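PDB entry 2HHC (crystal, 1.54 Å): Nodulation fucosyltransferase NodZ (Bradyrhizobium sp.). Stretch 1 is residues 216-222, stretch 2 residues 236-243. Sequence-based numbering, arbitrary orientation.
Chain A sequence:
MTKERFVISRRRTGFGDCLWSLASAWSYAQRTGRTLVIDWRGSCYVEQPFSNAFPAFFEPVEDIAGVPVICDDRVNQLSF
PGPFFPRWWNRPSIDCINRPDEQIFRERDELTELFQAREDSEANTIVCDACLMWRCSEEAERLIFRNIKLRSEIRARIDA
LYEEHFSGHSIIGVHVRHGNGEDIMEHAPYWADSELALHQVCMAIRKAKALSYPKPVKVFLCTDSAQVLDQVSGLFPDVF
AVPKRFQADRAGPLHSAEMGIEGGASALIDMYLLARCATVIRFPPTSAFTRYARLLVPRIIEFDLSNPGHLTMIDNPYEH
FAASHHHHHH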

# COMPACT_ATOMS: atom_id res chain seq x y z
N PRO A 216 13.89 -25.39 -4.79
CA PRO A 216 13.81 -25.64 -3.37
C PRO A 216 13.16 -24.51 -2.63
O PRO A 216 13.41 -23.37 -2.95
CB PRO A 216 15.28 -25.82 -2.95
CG PRO A 216 15.99 -26.22 -4.22
CD PRO A 216 15.29 -25.46 -5.29
N VAL A 217 12.34 -24.87 -1.65
CA VAL A 217 11.44 -23.96 -0.98
C VAL A 217 12.12 -23.32 0.22
O VAL A 217 12.82 -23.97 0.98
CB VAL A 217 10.15 -24.74 -0.54
CG1 VAL A 217 9.36 -23.96 0.47
CG2 VAL A 217 9.31 -25.11 -1.80
N LYS A 218 11.83 -22.03 0.41
CA LYS A 218 12.11 -21.35 1.67
C LYS A 218 10.89 -20.51 2.03
O LYS A 218 10.05 -20.29 1.17
CB LYS A 218 13.38 -20.50 1.56
CG LYS A 218 14.67 -21.24 1.16
CD LYS A 218 15.80 -20.27 0.92
N VAL A 219 10.80 -20.09 3.30
CA VAL A 219 9.66 -19.35 3.83
C VAL A 219 10.17 -17.94 4.25
O VAL A 219 11.04 -17.84 5.13
CB VAL A 219 9.01 -20.07 5.02
CG1 VAL A 219 7.94 -19.24 5.59
CG2 VAL A 219 8.46 -21.41 4.61
N PHE A 220 9.59 -16.91 3.62
CA PHE A 220 9.92 -15.51 3.90
C PHE A 220 8.83 -14.94 4.80
O PHE A 220 7.68 -14.80 4.39
CB PHE A 220 10.01 -14.76 2.58
CG PHE A 220 10.18 -13.27 2.71
CD1 PHE A 220 11.18 -12.74 3.50
CD2 PHE A 220 9.39 -12.39 1.96
CE1 PHE A 220 11.33 -11.36 3.59
CE2 PHE A 220 9.56 -10.99 2.10
CZ PHE A 220 10.54 -10.49 2.86
N LEU A 221 9.22 -14.59 6.01
CA LEU A 221 8.26 -14.12 6.97
C LEU A 221 8.36 -12.62 7.16
O LEU A 221 9.42 -12.08 7.45
CB LEU A 221 8.51 -14.83 8.33
CG LEU A 221 7.50 -14.50 9.45
CD1 LEU A 221 6.02 -14.76 9.10
CD2 LEU A 221 7.87 -15.26 10.69
N CYS A 222 7.21 -11.95 7.10
CA CYS A 222 7.07 -10.51 7.29
C CYS A 222 6.10 -10.33 8.44
O CYS A 222 4.88 -10.47 8.26
CB CYS A 222 6.54 -9.86 6.01
SG CYS A 222 7.69 -9.98 4.67
N PHE A 236 9.37 -24.39 11.46
CA PHE A 236 9.55 -24.75 10.03
C PHE A 236 10.98 -24.56 9.69
O PHE A 236 11.64 -23.69 10.26
CB PHE A 236 8.67 -23.89 9.13
CG PHE A 236 7.21 -24.09 9.38
CD1 PHE A 236 6.51 -25.13 8.78
CD2 PHE A 236 6.54 -23.27 10.28
CE1 PHE A 236 5.18 -25.30 9.04
CE2 PHE A 236 5.18 -23.45 10.57
CZ PHE A 236 4.50 -24.47 9.94
N PRO A 237 11.48 -25.35 8.73
CA PRO A 237 12.81 -25.10 8.25
C PRO A 237 12.85 -23.96 7.23
O PRO A 237 11.84 -23.62 6.57
CB PRO A 237 13.18 -26.43 7.58
CG PRO A 237 11.87 -26.90 7.03
CD PRO A 237 10.82 -26.45 8.02
N ASP A 238 14.02 -23.37 7.14
CA ASP A 238 14.32 -22.42 6.06
C ASP A 238 13.45 -21.17 6.11
O ASP A 238 13.10 -20.62 5.09
CB ASP A 238 14.27 -23.11 4.67
CG ASP A 238 15.21 -24.30 4.58
OD1 ASP A 238 16.42 -24.10 4.85
OD2 ASP A 238 14.73 -25.44 4.35
N VAL A 239 13.14 -20.71 7.33
CA VAL A 239 12.46 -19.44 7.51
C VAL A 239 13.47 -18.31 7.64
O VAL A 239 14.49 -18.43 8.37
CB VAL A 239 11.55 -19.48 8.77
CG1 VAL A 239 10.88 -18.13 8.98
CG2 VAL A 239 10.48 -20.55 8.63
N PHE A 240 13.22 -17.25 6.90
CA PHE A 240 14.04 -16.04 7.01
C PHE A 240 13.17 -14.80 6.95
O PHE A 240 12.06 -14.81 6.47
CB PHE A 240 15.12 -16.01 5.91
CG PHE A 240 14.59 -15.79 4.54
CD1 PHE A 240 14.00 -16.84 3.83
CD2 PHE A 240 14.62 -14.54 3.94
CE1 PHE A 240 13.50 -16.64 2.56
CE2 PHE A 240 14.09 -14.32 2.66
CZ PHE A 240 13.56 -15.40 1.94
N ALA A 241 13.76 -13.69 7.42
CA ALA A 241 13.14 -12.38 7.45
C ALA A 241 14.19 -11.34 7.24
O ALA A 241 15.35 -11.61 7.48
CB ALA A 241 12.43 -12.13 8.83
N VAL A 242 13.77 -10.16 6.85
CA VAL A 242 14.72 -9.07 6.69
C VAL A 242 15.08 -8.57 8.09
O VAL A 242 14.20 -8.27 8.86
CB VAL A 242 14.10 -7.95 5.91
CG1 VAL A 242 15.14 -6.81 5.74
CG2 VAL A 242 13.64 -8.42 4.57
N PRO A 243 16.37 -8.49 8.41
CA PRO A 243 16.82 -8.03 9.69
C PRO A 243 16.44 -6.57 9.93
O PRO A 243 16.32 -5.78 8.98
CB PRO A 243 18.34 -8.14 9.57
CG PRO A 243 18.61 -9.00 8.44
CD PRO A 243 17.49 -8.79 7.51
O HOH W 1 12.35 -25.62 3.08
O HOH W 2 10.89 -9.66 6.65

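Parallel strands pair by a staggered rule: one residue bonds through both its N and its O to the two residues that bracket its partner on the neighboring strand. The contact between residues 216-222 and 236-243 of NodZ is a compact example. Val219 lies beside Val239, and its bonds go to the residues before and after that partner: Val219 N donates to Asp238 O (3.0 Å, almost perfectly linear), while Val219 O accepts from Phe240 N at 2.9 Å. The next step reverses the roles, for Phe240 also uses both its backbone groups, its O accepting from Leu221 N at 2.9 Å and so bracketing Phe220. Between these bonds the carbonyls also receive CA-H...O contacts, from Val239 CA to Val219 O (3.2 Å) and from Phe220 CA to Phe240 O (3.4 Å).

Beyond this ladder, water takes over. One molecule donates to both Val217 O and Asp238 OD2, at 2.7 Å each, linking a backbone carbonyl to a side-chain carboxylate. At the other end, a second accepts from Val242 N at 2.9 Å and lies 2.9 Å from Leu221 O, to which it can donate, though it has more acceptors in reach than protons, spanning the two stretches where no direct hydrogen bond joins them.

Residues paired across the sheet share a face, and since side chains alternate along a strand, successive pairs take opposite faces. The valines meet on one, Val219 CB lying 3.9 Å from Val239 CG2; Val239 CG1 also approaches Leu221 CB at 4.1 Å. The phenylalanines occupy the other. Their rings are inclined by 28° and slid apart, with centroids 5.3 Å from each other, so they touch closely (Phe220 CD1 to Phe240 CE2, 3.4 Å) but barely overlap. Over one face of the Phe240 ring lies instead Phe220 CA, 4.2 Å from the ring centroid, a CH-pi contact with the backbone. Val242 CG2 meets the edge of the Phe220 ring, 3.9 Å from Phe220 CE1.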